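Local coordinates for protein fusarinine C esterase sidJ (Aspergillus fumigatus, PDB 6GUP) that hydrolyses the ester bonds of the siderophore fusarinine C, but not triacetylfusarinine C, as a homodimeric esterase with an alpha/beta-hydrolase fold, at residues P36-F41 against S68-T73; Q127-Y132 against D158-Q163; S167-I172 against L251-L256; I268-L273 against T306-E311; K277-F282 against I314-S319. All coordinates share one frame; numbering follows the deposited sequence.

Contact 1. Residues P36-F41 against S68-T73; sequences PHSLLF and SLFTLT
Leu40 has CG anti to its backbone N (chi1 -178°), and from there its CD1 branch reaches the adjacent strand, whereas Phe70 holds CG beside its own backbone N (chi1 -71°). The two side chains cross at about a right angle, and Leu40 CD1 touches Phe70 CB at 3.7 Å. Their strands, 37-42 and 67-72, are parallel neighbours in the central sheet of the alpha/beta-hydrolase fold and form a beta-alpha-beta unit with helix 55-61. The evidence for pairing is a ladder of four backbone hydrogen bonds: Ser68 N to His37 O at 3.2 Å, Leu39 N to Ser68 O, Phe70 N to Leu39 O, and Phe41 N to Phe70 O at 2.7 Å. Helix 86-108 covers the face of Ser38, Leu40 and Phe70, where Lys104 bonds to the hydroxyls of both Ser38 and Ser68. On the other face, beneath helix 55-61, Leu39 and Leu69 run alongside each other in the same direction, with Leu39 CD2 3.9 Å from Leu69 CD1. Beyond the ladder a water takes over: it accepts from Leu72 N at 2.9 Å and lies 2.7 Å from Phe41 O.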
# COMPACT_ATOMS: atom_id res chain seq x y z
N PRO A 36 19.56 -12.50 -14.49
CA PRO A 36 18.90 -13.79 -14.28
C PRO A 36 18.47 -14.06 -12.82
O PRO A 36 17.56 -14.86 -12.60
CB PRO A 36 19.96 -14.81 -14.73
CG PRO A 36 21.26 -14.10 -14.56
CD PRO A 36 20.99 -12.65 -14.82
N HIS A 37 19.11 -13.38 -11.87
CA HIS A 37 18.87 -13.59 -10.44
C HIS A 37 18.02 -12.48 -9.83
O HIS A 37 17.98 -11.36 -10.35
CB HIS A 37 20.21 -13.71 -9.72
CG HIS A 37 21.19 -14.61 -10.40
ND1 HIS A 37 20.93 -15.95 -10.62
CD2 HIS A 37 22.42 -14.38 -10.92
CE1 HIS A 37 21.95 -16.50 -11.24
NE2 HIS A 37 22.87 -15.57 -11.44
N SER A 38 17.37 -12.79 -8.71
CA SER A 38 16.37 -11.90 -8.09
C SER A 38 16.50 -11.86 -6.57
O SER A 38 16.60 -12.91 -5.93
CB SER A 38 14.97 -12.37 -8.45
OG SER A 38 14.78 -12.41 -9.85
N LEU A 39 16.48 -10.65 -6.01
CA LEU A 39 16.39 -10.44 -4.56
C LEU A 39 15.04 -9.80 -4.25
O LEU A 39 14.82 -8.63 -4.58
CB LEU A 39 17.54 -9.55 -4.08
CG LEU A 39 17.62 -9.24 -2.58
CD1 LEU A 39 17.82 -10.50 -1.76
CD2 LEU A 39 18.73 -8.24 -2.30
N LEU A 40 14.14 -10.56 -3.62
CA LEU A 40 12.85 -10.03 -3.16
C LEU A 40 13.00 -9.53 -1.73
O LEU A 40 13.26 -10.32 -0.81
CB LEU A 40 11.75 -11.09 -3.25
CG LEU A 40 10.33 -10.65 -2.84
CD1 LEU A 40 9.84 -9.44 -3.62
CD2 LEU A 40 9.36 -11.81 -3.01
N PHE A 41 12.80 -8.23 -1.55
CA PHE A 41 12.97 -7.54 -0.28
C PHE A 41 11.58 -7.31 0.31
O PHE A 41 10.73 -6.69 -0.33
CB PHE A 41 13.69 -6.22 -0.53
CG PHE A 41 13.94 -5.40 0.71
CD1 PHE A 41 12.99 -4.48 1.15
CD2 PHE A 41 15.13 -5.52 1.41
CE1 PHE A 41 13.22 -3.71 2.27
CE2 PHE A 41 15.37 -4.75 2.53
CZ PHE A 41 14.42 -3.84 2.97
N SER A 68 18.74 -8.32 -9.71
CA SER A 68 17.84 -7.16 -9.66
C SER A 68 17.02 -7.22 -8.38
O SER A 68 16.59 -8.29 -7.95
CB SER A 68 16.93 -7.11 -10.90
OG SER A 68 15.93 -8.11 -10.85
N LEU A 69 16.81 -6.05 -7.77
CA LEU A 69 16.11 -5.92 -6.50
C LEU A 69 14.61 -5.74 -6.73
O LEU A 69 14.22 -4.93 -7.56
CB LEU A 69 16.67 -4.73 -5.72
CG LEU A 69 16.06 -4.36 -4.36
CD1 LEU A 69 16.26 -5.47 -3.35
CD2 LEU A 69 16.66 -3.06 -3.86
N PHE A 70 13.80 -6.49 -5.99
CA PHE A 70 12.35 -6.32 -5.96
C PHE A 70 11.88 -5.95 -4.56
O PHE A 70 12.43 -6.43 -3.57
CB PHE A 70 11.64 -7.62 -6.35
CG PHE A 70 11.76 -7.98 -7.80
CD1 PHE A 70 12.91 -8.60 -8.27
CD2 PHE A 70 10.72 -7.75 -8.69
CE1 PHE A 70 13.03 -8.96 -9.60
CE2 PHE A 70 10.83 -8.10 -10.02
CZ PHE A 70 11.99 -8.71 -10.48
N THR A 71 10.86 -5.10 -4.49
CA THR A 71 10.07 -4.87 -3.28
C THR A 71 8.62 -5.12 -3.66
O THR A 71 8.29 -5.14 -4.84
CB THR A 71 10.24 -3.44 -2.75
OG1 THR A 71 9.88 -2.49 -3.77
CG2 THR A 71 11.67 -3.19 -2.31
N LEU A 72 7.74 -5.32 -2.67
CA LEU A 72 6.34 -5.66 -2.96
C LEU A 72 5.33 -5.16 -1.94
O LEU A 72 5.68 -4.82 -0.81
CB LEU A 72 6.18 -7.18 -3.14
CG LEU A 72 5.97 -8.07 -1.91
CD1 LEU A 72 5.75 -9.51 -2.34
CD2 LEU A 72 7.13 -7.97 -0.93
N THR A 73 4.07 -5.15 -2.37
CA THR A 73 2.92 -4.92 -1.51
C THR A 73 2.27 -6.25 -1.17
O THR A 73 2.24 -7.17 -1.99
CB THR A 73 1.87 -4.02 -2.18
OG1 THR A 73 1.41 -4.61 -3.40
CG2 THR A 73 2.45 -2.64 -2.47
O HOH W 1 8.76 -4.87 0.03

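Contact 2. Residues Q127-Y132 against D158-Q163; sequences QCVLHY and DGAIMQ
Val129 meets Ala160 and Met162 in a helix-on-sheet contact of the alpha/beta-hydrolase core, on the helix that leaves the probable nucleophile elbow (Gly121, Ser123, Gly125). Helix 125-134 lies over strand 159-163, the short axes 8.6 Å apart and their directions 145° apart, close enough for small and medium side chains to fill the gap between them. Val129 supplies most of the helix side. Its CG1, anti to the backbone N (chi1 175°), lies 4.1 Å from Ala160 CB and 4.0 Å from Met162 CG. The second branch takes a different partner: Val129 CG2 rests against the backbone at 4.0 Å from Ile161 O. The side chains of Val129 and Met162 cross obliquely, and the thioether then continues to the next helix residue, with Met162 SD 4.2 Å from Leu130 CB. No hydrogen bond spans the two segments, so the interface is held by van der Waals contact alone.

Met162 also packs on Leu278 and Val280, and Val129 on Leu119, so Val129 bridges strands 117-122 and 159-163 while Met162 carries the apolar layer on to strand 278-283. Ile161 directs its CB to the other face of the sheet, against Val118 and Met120. Strand 117-122, helix 125-134 and strand 159-163, with its two strands parallel and adjacent, make the beta-alpha-beta crossover that follows the nucleophile strand in alpha/beta hydrolases.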
# COMPACT_ATOMS: atom_id res chain seq x y z
N GLN A 127 9.82 -11.68 10.03
CA GLN A 127 8.79 -12.63 10.47
C GLN A 127 8.25 -13.41 9.27
O GLN A 127 8.11 -14.63 9.35
CB GLN A 127 7.63 -11.93 11.17
CG GLN A 127 7.97 -11.25 12.49
CD GLN A 127 6.86 -10.36 13.00
OE1 GLN A 127 5.69 -10.53 12.65
NE2 GLN A 127 7.22 -9.38 13.83
N CYS A 128 7.95 -12.70 8.19
CA CYS A 128 7.47 -13.33 6.94
C CYS A 128 8.47 -14.33 6.36
O CYS A 128 8.07 -15.36 5.83
CB CYS A 128 7.14 -12.27 5.89
SG CYS A 128 6.07 -10.94 6.47
N VAL A 129 9.76 -14.02 6.48
CA VAL A 129 10.83 -14.90 5.97
C VAL A 129 10.87 -16.21 6.75
O VAL A 129 10.84 -17.29 6.15
CB VAL A 129 12.22 -14.20 6.01
CG1 VAL A 129 13.34 -15.15 5.60
CG2 VAL A 129 12.22 -12.97 5.11
N LEU A 130 10.94 -16.13 8.08
CA LEU A 130 10.97 -17.32 8.94
C LEU A 130 9.66 -18.12 8.87
O LEU A 130 9.68 -19.35 8.91
CB LEU A 130 11.28 -16.94 10.40
CG LEU A 130 11.40 -18.07 11.44
CD1 LEU A 130 12.35 -19.17 10.99
CD2 LEU A 130 11.84 -17.51 12.78
N HIS A 131 8.53 -17.41 8.77
CA HIS A 131 7.21 -18.05 8.63
C HIS A 131 7.08 -18.77 7.29
O HIS A 131 6.54 -19.88 7.23
CB HIS A 131 6.11 -17.00 8.78
CG HIS A 131 4.75 -17.56 9.07
ND1 HIS A 131 4.26 -17.67 10.35
CD2 HIS A 131 3.77 -18.01 8.25
CE1 HIS A 131 3.03 -18.18 10.31
NE2 HIS A 131 2.72 -18.39 9.05
N TYR A 132 7.59 -18.16 6.22
CA TYR A 132 7.67 -18.79 4.89
C TYR A 132 8.42 -20.12 4.95
O TYR A 132 7.96 -21.12 4.38
CB TYR A 132 8.35 -17.84 3.88
CG TYR A 132 8.33 -18.31 2.44
CD1 TYR A 132 9.28 -19.21 1.96
CD2 TYR A 132 7.38 -17.82 1.54
CE1 TYR A 132 9.27 -19.64 0.64
CE2 TYR A 132 7.36 -18.24 0.22
CZ TYR A 132 8.31 -19.14 -0.23
OH TYR A 132 8.29 -19.57 -1.54
N ASP A 158 16.70 -20.10 -2.83
CA ASP A 158 18.15 -20.31 -2.93
C ASP A 158 18.91 -19.58 -1.82
O ASP A 158 20.08 -19.86 -1.58
CB ASP A 158 18.67 -19.86 -4.29
CG ASP A 158 18.05 -20.64 -5.44
OD1 ASP A 158 18.45 -21.80 -5.64
OD2 ASP A 158 17.17 -20.09 -6.12
N GLY A 159 18.24 -18.64 -1.15
CA GLY A 159 18.81 -17.93 -0.01
C GLY A 159 17.75 -17.23 0.82
O GLY A 159 16.63 -17.01 0.35
N ALA A 160 18.11 -16.89 2.05
CA ALA A 160 17.23 -16.15 2.95
C ALA A 160 18.04 -15.24 3.87
O ALA A 160 19.00 -15.68 4.49
CB ALA A 160 16.38 -17.11 3.76
N ILE A 161 17.64 -13.96 3.93
CA ILE A 161 18.31 -12.97 4.77
C ILE A 161 17.27 -12.34 5.70
O ILE A 161 16.15 -12.04 5.27
CB ILE A 161 19.01 -11.87 3.93
CG1 ILE A 161 20.03 -12.49 2.95
CG2 ILE A 161 19.73 -10.87 4.83
CD1 ILE A 161 20.48 -11.56 1.85
N MET A 162 17.65 -12.14 6.96
CA MET A 162 16.82 -11.42 7.93
C MET A 162 17.64 -10.28 8.54
O MET A 162 18.63 -10.53 9.23
CB MET A 162 16.32 -12.36 9.03
CG MET A 162 15.53 -13.55 8.52
SD MET A 162 14.48 -14.32 9.77
CE MET A 162 15.69 -15.12 10.82
N GLN A 163 17.23 -9.05 8.26
CA GLN A 163 17.93 -7.86 8.73
C GLN A 163 17.18 -7.26 9.92
O GLN A 163 16.02 -6.89 9.80
CB GLN A 163 18.04 -6.84 7.60
CG GLN A 163 18.91 -5.62 7.91
CD GLN A 163 18.16 -4.49 8.61
OE1 GLN A 163 17.03 -4.17 8.25
NE2 GLN A 163 18.79 -3.88 9.60

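Contact 3. Residues S167-I172 against L251-L256; sequences SDREAI and LFSSDL
Arg169 and Asp255 reach toward each other tip to tip, their guanidinium and carboxylate planes only 2° apart though slightly stepped, each oxygen 21° out of the guanidinium plane. The grip is end-on and double: Arg169 NH2 bonds to Asp255 OD1 at 2.9 Å and Arg169 NH1 to Asp255 OD2 at 3.1 Å, each oxygen being met on its syn side. An arginine chain extended from CG to NE carries the cation from the first turn of helix 168-178 to the type I turn Ser253-Leu256.

Glu170 runs out beside it, also extended beyond CG, but divides its oxygens differently. Ser254 OG donates to the syn lone pair of Glu170 OE2 at 2.7 Å, whereas Ser254 N approaches Glu170 OE1 from above the carboxylate plane, 47° out of it, at 3.0 Å. Between these two arms the hydroxyls meet, Ser167 OG donating to Ser253 OG at 2.7 Å. Ser167 OG is also the N-cap acceptor for Glu170 N, at 3.0 Å, while Ser253 OG bonds to Asp250 and takes a further, weak bond from Arg169 NH2.

The contact ties the start of helix 168-178 to a later loop of the largely helical region between strands 159-163 and 278-283, where cap regions commonly sit in alpha/beta hydrolases. Chemically, Glu170 OE2 lies 4.2 Å from Asp255 OD1, and Glu241 is also close to Asp255; Arg169 probably offsets this gathering of negative charge.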
# COMPACT_ATOMS: atom_id res chain seq x y z
N SER A 167 12.17 -8.55 18.37
CA SER A 167 10.90 -8.79 19.06
C SER A 167 10.19 -7.47 19.36
O SER A 167 10.74 -6.62 20.06
CB SER A 167 11.13 -9.57 20.36
OG SER A 167 9.97 -9.60 21.16
N ASP A 168 8.98 -7.32 18.82
CA ASP A 168 8.12 -6.17 19.14
C ASP A 168 7.73 -6.17 20.62
O ASP A 168 7.68 -5.11 21.24
CB ASP A 168 6.85 -6.17 18.29
CG ASP A 168 7.11 -5.81 16.83
OD1 ASP A 168 7.84 -4.83 16.57
OD2 ASP A 168 6.56 -6.50 15.95
N ARG A 169 7.46 -7.35 21.16
CA ARG A 169 7.18 -7.52 22.58
C ARG A 169 8.31 -6.96 23.45
O ARG A 169 8.06 -6.17 24.36
CB ARG A 169 6.93 -9.00 22.91
CG ARG A 169 7.09 -9.35 24.38
CD ARG A 169 6.81 -10.81 24.68
NE ARG A 169 7.23 -11.11 26.05
CZ ARG A 169 8.40 -11.64 26.42
NH1 ARG A 169 8.64 -11.84 27.71
NH2 ARG A 169 9.32 -12.01 25.53
N GLU A 170 9.53 -7.38 23.16
CA GLU A 170 10.71 -6.91 23.91
C GLU A 170 11.06 -5.45 23.61
O GLU A 170 11.64 -4.78 24.46
CB GLU A 170 11.92 -7.82 23.68
CG GLU A 170 11.82 -9.13 24.43
CD GLU A 170 13.10 -9.94 24.39
OE1 GLU A 170 13.71 -10.05 23.31
OE2 GLU A 170 13.49 -10.48 25.45
N ALA A 171 10.72 -4.97 22.41
CA ALA A 171 10.87 -3.55 22.08
C ALA A 171 9.96 -2.66 22.93
O ALA A 171 10.37 -1.58 23.36
CB ALA A 171 10.62 -3.31 20.60
N ILE A 172 8.73 -3.12 23.18
CA ILE A 172 7.78 -2.40 24.03
C ILE A 172 8.24 -2.40 25.50
O ILE A 172 8.14 -1.38 26.18
CB ILE A 172 6.34 -2.95 23.89
CG1 ILE A 172 5.81 -2.64 22.48
CG2 ILE A 172 5.41 -2.34 24.93
CD1 ILE A 172 4.54 -3.37 22.10
N LEU A 251 8.45 -14.34 17.34
CA LEU A 251 9.43 -15.31 16.83
C LEU A 251 10.84 -15.04 17.35
O LEU A 251 11.64 -15.97 17.45
CB LEU A 251 9.45 -15.29 15.30
CG LEU A 251 8.15 -15.71 14.59
CD1 LEU A 251 8.19 -15.31 13.12
CD2 LEU A 251 7.91 -17.20 14.73
N PHE A 252 11.14 -13.78 17.69
CA PHE A 252 12.52 -13.33 17.93
C PHE A 252 12.82 -12.87 19.37
O PHE A 252 13.84 -12.22 19.60
CB PHE A 252 12.85 -12.20 16.94
CG PHE A 252 12.58 -12.56 15.50
CD1 PHE A 252 13.18 -13.68 14.93
CD2 PHE A 252 11.75 -11.78 14.71
CE1 PHE A 252 12.94 -14.02 13.61
CE2 PHE A 252 11.50 -12.11 13.38
CZ PHE A 252 12.10 -13.24 12.83
N SER A 253 11.96 -13.22 20.33
CA SER A 253 12.21 -12.88 21.74
C SER A 253 13.36 -13.70 22.32
O SER A 253 13.50 -14.89 22.03
CB SER A 253 10.96 -13.07 22.61
OG SER A 253 10.11 -11.94 22.52
N SER A 254 14.19 -13.05 23.13
CA SER A 254 15.39 -13.65 23.70
C SER A 254 15.14 -14.71 24.78
O SER A 254 16.02 -15.53 25.05
CB SER A 254 16.32 -12.56 24.26
OG SER A 254 15.73 -11.91 25.38
N ASP A 255 13.95 -14.69 25.39
CA ASP A 255 13.60 -15.65 26.46
C ASP A 255 12.75 -16.85 25.98
O ASP A 255 12.20 -17.58 26.82
CB ASP A 255 12.93 -14.92 27.64
CG ASP A 255 11.58 -14.30 27.27
OD1 ASP A 255 11.32 -14.06 26.07
OD2 ASP A 255 10.79 -14.02 28.20
N LEU A 256 12.65 -17.05 24.67
CA LEU A 256 12.00 -18.25 24.13
C LEU A 256 12.88 -19.47 24.39
O LEU A 256 14.11 -19.38 24.29
CB LEU A 256 11.75 -18.12 22.62
CG LEU A 256 10.83 -17.00 22.13
CD1 LEU A 256 10.66 -17.10 20.63
CD2 LEU A 256 9.47 -17.03 22.82
O HOH W 2 14.65 -9.62 19.62

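Contact 4. Residues I268-L273 against T306-E311; sequences IREQGL and TDHNGE
Arg269 lies flat on His308 in a guanidinium-imidazole stack, the centre of a small salt-bridge network on the flank of the domain where helix 268-271 meets the end of helix 295-307. The group centres are 3.6 Å apart and the planes 14° apart, with Arg269 NH2 over one face of the ring and displaced toward its rim, 3.3 Å from His308 ND1. The angle there is poor for a hydrogen bond, so the pair is read as a stack. Arg269 bends at chi3 (60°), which places NE above the CD2-NE2 rim.

While one face is used for stacking, the rim of the guanidinium handles the carboxylates. Glu270 OE2 lies in its plane and accepts side-on from Arg269 NE at 3.2 Å and Arg269 NH2 at 3.1 Å. Arg269 NH1 makes a salt bridge to Glu311 OE1, at 3.3 Å, whose hydrogen bond is weak.

Off the NE2 edge of the ring a water accepts from Arg269 N at 2.9 Å, sits 2.8 Å from Thr306 O and is hydrogen-bonded to His308 NE2 at 3.2 Å; that nitrogen also has a weak hydrogen bond with Gly266 O. Deeper still Ile268 and Thr306 make an apolar touch. Positive phi at His308, the first residue to leave helix 295-307, turns the chain there. The result is an arginine-histidine stack within a salt-bridge network of Arg269, Glu270 and Glu311, joining two helix ends at the protein's flank.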
# COMPACT_ATOMS: atom_id res chain seq x y z
N ILE A 268 13.10 -25.13 9.68
CA ILE A 268 13.63 -24.70 8.37
C ILE A 268 14.17 -25.91 7.59
O ILE A 268 13.89 -26.04 6.39
CB ILE A 268 14.73 -23.60 8.51
CG1 ILE A 268 14.11 -22.30 9.05
CG2 ILE A 268 15.40 -23.32 7.17
CD1 ILE A 268 15.11 -21.28 9.53
N ARG A 269 14.92 -26.77 8.26
CA ARG A 269 15.43 -28.01 7.64
C ARG A 269 14.31 -28.96 7.20
O ARG A 269 14.40 -29.59 6.14
CB ARG A 269 16.38 -28.75 8.59
CG ARG A 269 17.11 -29.92 7.94
CD ARG A 269 18.00 -30.68 8.91
NE ARG A 269 17.24 -31.24 10.03
CZ ARG A 269 17.76 -32.01 11.00
NH1 ARG A 269 19.05 -32.34 11.00
NH2 ARG A 269 16.97 -32.46 11.97
N GLU A 270 13.25 -29.06 8.01
CA GLU A 270 12.20 -30.06 7.80
C GLU A 270 11.27 -29.74 6.62
O GLU A 270 10.89 -30.65 5.88
CB GLU A 270 11.36 -30.25 9.07
CG GLU A 270 12.15 -30.58 10.34
CD GLU A 270 13.06 -31.78 10.20
OE1 GLU A 270 12.65 -32.78 9.57
OE2 GLU A 270 14.20 -31.73 10.71
N GLN A 271 10.92 -28.46 6.44
CA GLN A 271 9.99 -28.06 5.37
C GLN A 271 10.62 -28.07 3.97
O GLN A 271 9.91 -28.18 2.98
CB GLN A 271 9.39 -26.67 5.65
CG GLN A 271 8.63 -26.54 6.97
CD GLN A 271 7.41 -27.45 7.08
OE1 GLN A 271 6.88 -27.94 6.09
NE2 GLN A 271 6.96 -27.67 8.31
N GLY A 272 11.95 -27.96 3.90
CA GLY A 272 12.68 -28.06 2.63
C GLY A 272 12.51 -26.89 1.68
O GLY A 272 12.56 -27.08 0.46
N LEU A 273 12.32 -25.69 2.22
CA LEU A 273 12.12 -24.48 1.42
C LEU A 273 13.32 -23.52 1.43
O LEU A 273 13.21 -22.39 0.97
CB LEU A 273 10.84 -23.75 1.87
CG LEU A 273 9.53 -24.53 1.69
CD1 LEU A 273 8.40 -23.78 2.35
CD2 LEU A 273 9.22 -24.78 0.22
N THR A 306 18.59 -23.71 14.25
CA THR A 306 18.59 -23.84 12.78
C THR A 306 19.40 -25.05 12.30
O THR A 306 18.95 -25.79 11.43
CB THR A 306 19.14 -22.56 12.11
OG1 THR A 306 18.42 -21.41 12.57
CG2 THR A 306 19.01 -22.63 10.59
N ASP A 307 20.60 -25.22 12.86
CA ASP A 307 21.52 -26.30 12.46
C ASP A 307 21.32 -27.62 13.22
O ASP A 307 22.02 -28.59 12.94
CB ASP A 307 22.98 -25.83 12.62
CG ASP A 307 23.40 -24.81 11.56
OD1 ASP A 307 22.64 -24.57 10.59
OD2 ASP A 307 24.50 -24.25 11.70
N HIS A 308 20.38 -27.65 14.17
CA HIS A 308 20.10 -28.84 14.99
C HIS A 308 21.35 -29.34 15.73
O HIS A 308 21.65 -30.54 15.74
CB HIS A 308 19.44 -29.94 14.15
CG HIS A 308 18.10 -29.57 13.62
ND1 HIS A 308 16.93 -30.04 14.17
CD2 HIS A 308 17.73 -28.76 12.60
CE1 HIS A 308 15.90 -29.54 13.51
NE2 HIS A 308 16.35 -28.76 12.56
N ASN A 309 22.07 -28.39 16.33
CA ASN A 309 23.29 -28.66 17.12
C ASN A 309 24.38 -29.39 16.32
O ASN A 309 24.91 -30.41 16.76
CB ASN A 309 22.94 -29.42 18.41
CG ASN A 309 21.89 -28.71 19.24
OD1 ASN A 309 22.09 -27.58 19.69
ND2 ASN A 309 20.75 -29.37 19.45
N GLY A 310 24.69 -28.86 15.14
CA GLY A 310 25.75 -29.39 14.28
C GLY A 310 25.37 -30.50 13.31
O GLY A 310 26.22 -30.98 12.56
N GLU A 311 24.10 -30.92 13.31
CA GLU A 311 23.61 -31.93 12.37
C GLU A 311 23.51 -31.39 10.94
O GLU A 311 23.70 -32.14 9.98
CB GLU A 311 22.26 -32.49 12.82
CG GLU A 311 22.33 -33.31 14.10
CD GLU A 311 20.96 -33.73 14.62
OE1 GLU A 311 20.00 -33.79 13.83
OE2 GLU A 311 20.86 -34.01 15.83
O HOH W 3 16.20 -26.09 10.80

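Contact 5. Residues K277-F282 against I314-S319; sequences KLMVLF and IWDENS
Val280 and Trp315 form the tight part of this contact, with Val280 CG2 only 3.3 Å from Trp315 CH2; the solvent side, by comparison, rests on a bent lysine and a water. Strand 278-283 of the alpha/beta-hydrolase sheet here receives the loop that leads into strand 320-322, through a single beta bridge between Leu278 and Trp315. That bridge has two bonds, from Leu278 N to Ile314 O and from Asp316 N to Leu278 O, the second 2.8 Å long. Ser319 fastens the far end: its OG accepts from Val280 N at 2.9 Å and donates to Asp316 O at 2.7 Å, in the carbonyl plane on a lone pair. Ser319 OG also lies 3.4 Å above the Trp315 ring plane, toward its rim. Asp316 OD1 accepts from Asn318 N, an Asx turn within the type I turn Asp316-Ser319; separately, Met279 CB packs on Asp316 CB at 3.9 Å.

At the outer end, beside exposed Glu317, the chain of Lys277 bends at chi2 and chi3. Its ammonium bonds to Ala313 O and to a water shared with Glu317 N, and Lys277 NZ also meets Trp315 O at 3.0 Å, from 52° above the carbonyl plane.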
# COMPACT_ATOMS: atom_id res chain seq x y z
N LYS A 277 21.63 -20.81 2.37
CA LYS A 277 22.00 -20.35 3.71
C LYS A 277 21.02 -19.33 4.27
O LYS A 277 20.43 -18.55 3.52
CB LYS A 277 23.42 -19.76 3.70
CG LYS A 277 24.47 -20.60 2.99
CD LYS A 277 24.83 -21.86 3.77
CE LYS A 277 26.01 -21.64 4.70
NZ LYS A 277 26.04 -22.62 5.81
N LEU A 278 20.86 -19.34 5.60
CA LEU A 278 20.13 -18.29 6.32
C LEU A 278 21.14 -17.33 6.95
O LEU A 278 21.88 -17.73 7.85
CB LEU A 278 19.23 -18.89 7.41
CG LEU A 278 18.51 -17.89 8.33
CD1 LEU A 278 17.54 -17.01 7.55
CD2 LEU A 278 17.78 -18.62 9.44
N MET A 279 21.17 -16.09 6.47
CA MET A 279 22.01 -15.05 7.07
C MET A 279 21.18 -14.06 7.88
O MET A 279 20.27 -13.42 7.35
CB MET A 279 22.81 -14.30 6.00
CG MET A 279 23.88 -13.38 6.59
SD MET A 279 25.05 -12.74 5.39
CE MET A 279 24.00 -11.66 4.43
N VAL A 280 21.50 -13.94 9.17
CA VAL A 280 20.88 -12.95 10.05
C VAL A 280 21.87 -11.80 10.27
O VAL A 280 23.02 -12.03 10.65
CB VAL A 280 20.48 -13.58 11.40
CG1 VAL A 280 19.88 -12.54 12.34
CG2 VAL A 280 19.48 -14.71 11.18
N LEU A 281 21.40 -10.58 10.03
CA LEU A 281 22.21 -9.37 10.23
C LEU A 281 21.61 -8.52 11.35
O LEU A 281 20.68 -7.73 11.11
CB LEU A 281 22.29 -8.56 8.93
CG LEU A 281 22.91 -9.24 7.72
CD1 LEU A 281 22.81 -8.33 6.50
CD2 LEU A 281 24.37 -9.62 7.97
N PHE A 282 22.12 -8.69 12.56
CA PHE A 282 21.73 -7.84 13.69
C PHE A 282 22.38 -6.47 13.59
O PHE A 282 23.43 -6.31 12.98
CB PHE A 282 22.14 -8.46 15.05
CG PHE A 282 21.13 -9.40 15.66
CD1 PHE A 282 19.79 -9.46 15.25
CD2 PHE A 282 21.53 -10.22 16.71
CE1 PHE A 282 18.90 -10.33 15.86
CE2 PHE A 282 20.64 -11.09 17.32
CZ PHE A 282 19.33 -11.14 16.90
N ILE A 314 22.85 -25.12 7.75
CA ILE A 314 21.92 -24.19 7.09
C ILE A 314 22.26 -22.75 7.45
O ILE A 314 22.28 -21.88 6.58
CB ILE A 314 20.46 -24.52 7.47
CG1 ILE A 314 20.09 -25.91 6.93
CG2 ILE A 314 19.49 -23.47 6.91
CD1 ILE A 314 18.84 -26.51 7.53
N TRP A 315 22.50 -22.49 8.74
CA TRP A 315 22.88 -21.17 9.22
C TRP A 315 24.14 -20.67 8.53
O TRP A 315 25.13 -21.40 8.42
CB TRP A 315 23.10 -21.22 10.74
CG TRP A 315 23.41 -19.90 11.37
CD1 TRP A 315 24.64 -19.35 11.56
CD2 TRP A 315 22.47 -18.97 11.92
NE1 TRP A 315 24.53 -18.13 12.19
CE2 TRP A 315 23.20 -17.87 12.42
CE3 TRP A 315 21.07 -18.96 12.03
CZ2 TRP A 315 22.59 -16.77 13.02
CZ3 TRP A 315 20.46 -17.86 12.63
CH2 TRP A 315 21.22 -16.78 13.12
N ASP A 316 24.10 -19.42 8.06
CA ASP A 316 25.27 -18.79 7.46
C ASP A 316 26.17 -18.31 8.59
O ASP A 316 25.76 -17.46 9.38
CB ASP A 316 24.87 -17.61 6.56
CG ASP A 316 25.95 -17.25 5.55
OD1 ASP A 316 27.15 -17.36 5.86
OD2 ASP A 316 25.59 -16.85 4.42
N GLU A 317 27.39 -18.85 8.65
CA GLU A 317 28.38 -18.43 9.65
C GLU A 317 28.71 -16.93 9.57
O GLU A 317 29.07 -16.32 10.58
CB GLU A 317 29.66 -19.27 9.56
CG GLU A 317 30.52 -19.03 8.32
CD GLU A 317 31.86 -19.76 8.37
OE1 GLU A 317 32.77 -19.36 7.62
OE2 GLU A 317 32.00 -20.72 9.15
N ASN A 318 28.58 -16.35 8.37
CA ASN A 318 28.74 -14.90 8.17
C ASN A 318 27.63 -14.03 8.78
O ASN A 318 27.70 -12.80 8.68
CB ASN A 318 28.90 -14.59 6.67
CG ASN A 318 30.22 -15.10 6.10
OD1 ASN A 318 31.25 -15.07 6.76
ND2 ASN A 318 30.18 -15.56 4.85
N SER A 319 26.61 -14.64 9.37
CA SER A 319 25.67 -13.93 10.24
C SER A 319 26.40 -13.29 11.41
O SER A 319 27.40 -13.82 11.90
CB SER A 319 24.61 -14.88 10.80
OG SER A 319 23.90 -15.53 9.76
O HOH W 4 28.03 -20.98 7.05

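Contacts 1, 2 and 5 share the central sheet, whose order places strands 67-72, 37-42, 117-122, 159-163, 278-283 and 320-322 side by side. Contacts 1 and 2 have centres 13 Å apart, and contacts 2 and 5, on neighbouring strands, 11 Å. Contacts 1, 2 and 3 close in turn along the chain, whereas the segments of contacts 4 and 5 alternate; these two meet through Asp307 OD1, probably hydrogen-bonded to Trp315 N. Contact 3 lies across the chain's centre from contact 1, about 28 Å between centres, yet touches contact 2 through Phe252 and Leu130. Helix 125-134 links the sheet to the insertion of contact 3 and, through Leu130 CD1 on Ile268 CD1, to the flank of contact 4.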